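Local coordinates for protein LbaCas13a H328A (C2c2) (PDB 5WLH) that binds a CRISPR guide RNA, held here as a precursor, and probably uses it to recognise and cleave RNA targets, at residues V422-F425 / K426-G430. Residues are numbered along the deposited sequence; the frame is centred on the assembly and turned at random.
Sequences VTEF and KARTG. With nucleotides of chain B.
Two overlapping turns carry the backbone from Glu-424 to Arg-428: Ala-427 N bonds to Glu-424 O at 2.9 Å, and Arg-428 N reaches Phe-425 O in a weak bond of 3.3 Å. Thr-423 OG1 lies between its own backbone N and carbonyl carbon (chi1 65°), accepts a weak bond from Lys-426 N, three residues on, and touches Lys-426 CG. The ring of Phe-425 is sandwiched. Lys-426 CG sits over one face, 3.8 Å from the ring centroid, in a CH-pi contact, while the guanine base of G5 of chain B covers the opposite face, its C6 3.3 Å from Phe-425 CD1. The lysine chain lies alongside the ring, and its bends at chi2 and chi4 carry NZ to the phosphate of A6 of chain B, where it gives a weak bond of 3.3 Å to OP2. Arg-428 folds back so that Phe-425 CA lies over one face of its guanidinium; its NH1 is 3.8 Å from Glu-424 OE1, a long salt bridge with the oxygen well out of the guanidinium plane. Tyr-431 meets the Phe-425 ring edge-to-face. The turns leading into helix 429-458 thus offer the guide RNA an aromatic surface for a base and, beside it, a probably positive charge for the next phosphate.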
loop_
_atom_site.group_PDB
_atom_site.type_symbol
_atom_site.label_atom_id
_atom_site.label_comp_id
_atom_site.label_asym_id
_atom_site.label_seq_id
_atom_site.Cartn_x
_atom_site.Cartn_y
_atom_site.Cartn_z
ATOM N N VAL A 422 27.581 7.155 3.398
ATOM C CA VAL A 422 28.529 6.981 4.494
ATOM C C VAL A 422 28.269 8.061 5.538
ATOM O O VAL A 422 28.313 9.259 5.232
ATOM C CB VAL A 422 29.976 7.048 3.977
ATOM C CG1 VAL A 422 30.969 7.055 5.143
ATOM C CG2 VAL A 422 30.274 5.897 2.979
ATOM N N THR A 423 27.986 7.650 6.777
ATOM C CA THR A 423 27.775 8.589 7.875
ATOM C C THR A 423 28.504 8.089 9.108
ATOM O O THR A 423 28.668 6.879 9.302
ATOM C CB THR A 423 26.289 8.777 8.245
ATOM O OG1 THR A 423 25.766 7.539 8.742
ATOM C CG2 THR A 423 25.466 9.230 7.046
ATOM N N GLU A 424 28.905 9.025 9.967
ATOM C CA GLU A 424 29.572 8.608 11.192
ATOM C C GLU A 424 28.608 7.905 12.145
ATOM O O GLU A 424 28.995 6.941 12.815
ATOM C CB GLU A 424 30.244 9.795 11.881
ATOM C CG GLU A 424 30.824 9.432 13.258
ATOM C CD GLU A 424 31.749 8.206 13.222
ATOM O OE1 GLU A 424 31.565 7.275 14.052
ATOM O OE2 GLU A 424 32.661 8.170 12.364
ATOM N N PHE A 425 27.349 8.350 12.230
ATOM C CA PHE A 425 26.480 7.722 13.227
ATOM C C PHE A 425 26.274 6.239 12.932
ATOM O O PHE A 425 26.190 5.429 13.863
ATOM C CB PHE A 425 25.158 8.489 13.357
ATOM C CG PHE A 425 24.101 8.146 12.316
ATOM C CD1 PHE A 425 23.256 7.065 12.498
ATOM C CD2 PHE A 425 23.908 8.961 11.212
ATOM C CE1 PHE A 425 22.266 6.773 11.574
ATOM C CE2 PHE A 425 22.922 8.679 10.276
ATOM C CZ PHE A 425 22.098 7.567 10.463
ATOM N N LYS A 426 26.251 5.857 11.657
ATOM C CA LYS A 426 26.070 4.455 11.297
ATOM C C LYS A 426 27.326 3.639 11.498
ATOM O O LYS A 426 27.266 2.413 11.406
ATOM C CB LYS A 426 25.643 4.324 9.839
ATOM C CG LYS A 426 24.253 4.774 9.583
ATOM C CD LYS A 426 23.642 3.915 8.499
ATOM C CE LYS A 426 22.179 4.240 8.383
ATOM N NZ LYS A 426 21.812 4.351 6.963
ATOM N N ALA A 427 28.465 4.293 11.708
ATOM C CA ALA A 427 29.714 3.599 11.972
ATOM C C ALA A 427 29.990 3.424 13.456
ATOM O O ALA A 427 31.052 2.897 13.807
ATOM C CB ALA A 427 30.881 4.347 11.317
ATOM N N ARG A 428 29.085 3.875 14.328
ATOM C CA ARG A 428 29.251 3.723 15.770
ATOM C C ARG A 428 28.835 2.323 16.198
ATOM O O ARG A 428 27.773 1.834 15.800
ATOM C CB ARG A 428 28.423 4.761 16.535
ATOM C CG ARG A 428 28.730 6.209 16.180
ATOM C CD ARG A 428 28.262 7.179 17.273
ATOM N NE ARG A 428 27.443 8.273 16.729
ATOM C CZ ARG A 428 27.929 9.354 16.118
ATOM N NH1 ARG A 428 29.240 9.507 15.975
ATOM N NH2 ARG A 428 27.107 10.287 15.655
ATOM N N THR A 429 29.665 1.683 17.021
ATOM C CA THR A 429 29.358 0.323 17.451
ATOM C C THR A 429 28.011 0.254 18.156
ATOM O O THR A 429 27.242 -0.700 17.955
ATOM C CB THR A 429 30.469 -0.200 18.360
ATOM O OG1 THR A 429 31.702 -0.155 17.640
ATOM C CG2 THR A 429 30.191 -1.646 18.757
ATOM N N GLY A 430 27.704 1.259 18.981
ATOM C CA GLY A 430 26.450 1.249 19.723
ATOM C C GLY A 430 25.233 1.505 18.855
ATOM O O GLY A 430 24.120 1.098 19.204
ATOM P P G B 5 15.868 5.326 11.957
ATOM O OP1 G B 5 15.119 4.519 10.954
ATOM O OP2 G B 5 16.926 4.679 12.779
ATOM O "O5'" G B 5 16.553 6.550 11.234
ATOM C "C5'" G B 5 15.830 7.397 10.361
ATOM C "C4'" G B 5 16.722 8.523 9.895
ATOM O "O4'" G B 5 17.043 9.372 11.032
ATOM C "C3'" G B 5 18.085 8.109 9.356
ATOM O "O3'" G B 5 18.044 7.695 7.999
ATOM C "C2'" G B 5 18.910 9.375 9.557
ATOM O "O2'" G B 5 18.586 10.325 8.551
ATOM C "C1'" G B 5 18.366 9.869 10.900
ATOM N N9 G B 5 19.158 9.340 12.024
ATOM C C8 G B 5 18.948 8.164 12.705
ATOM N N7 G B 5 19.814 7.952 13.665
ATOM C C5 G B 5 20.647 9.066 13.607
ATOM C C6 G B 5 21.777 9.392 14.400
ATOM O O6 G B 5 22.261 8.732 15.327
ATOM N N1 G B 5 22.335 10.602 14.000
ATOM C C2 G B 5 21.864 11.394 12.974
ATOM N N2 G B 5 22.528 12.531 12.740
ATOM N N3 G B 5 20.810 11.104 12.213
ATOM C C4 G B 5 20.266 9.925 12.595
ATOM P P A B 6 18.759 6.336 7.533
ATOM O OP1 A B 6 19.432 5.713 8.683
ATOM O OP2 A B 6 19.502 6.646 6.275
ATOM O "O5'" A B 6 17.542 5.387 7.101
ATOM C "C5'" A B 6 16.774 4.690 8.084
ATOM C "C4'" A B 6 15.319 4.575 7.664
ATOM O "O4'" A B 6 14.724 5.887 7.625
ATOM C "C3'" A B 6 15.074 4.029 6.267
ATOM O "O3'" A B 6 15.108 2.622 6.238
ATOM C "C2'" A B 6 13.716 4.608 5.913
ATOM O "O2'" A B 6 12.691 3.915 6.624
ATOM C "C1'" A B 6 13.830 5.987 6.541
ATOM N N9 A B 6 14.357 7.006 5.622
ATOM C C8 A B 6 15.511 7.735 5.775
ATOM N N7 A B 6 15.700 8.612 4.825
ATOM C C5 A B 6 14.585 8.452 4.006
ATOM C C6 A B 6 14.192 9.092 2.832
ATOM N N6 A B 6 14.918 10.069 2.265
ATOM N N1 A B 6 13.017 8.708 2.270
ATOM C C2 A B 6 12.299 7.730 2.842
ATOM N N3 A B 6 12.585 7.041 3.948
ATOM C C4 A B 6 13.742 7.465 4.490
#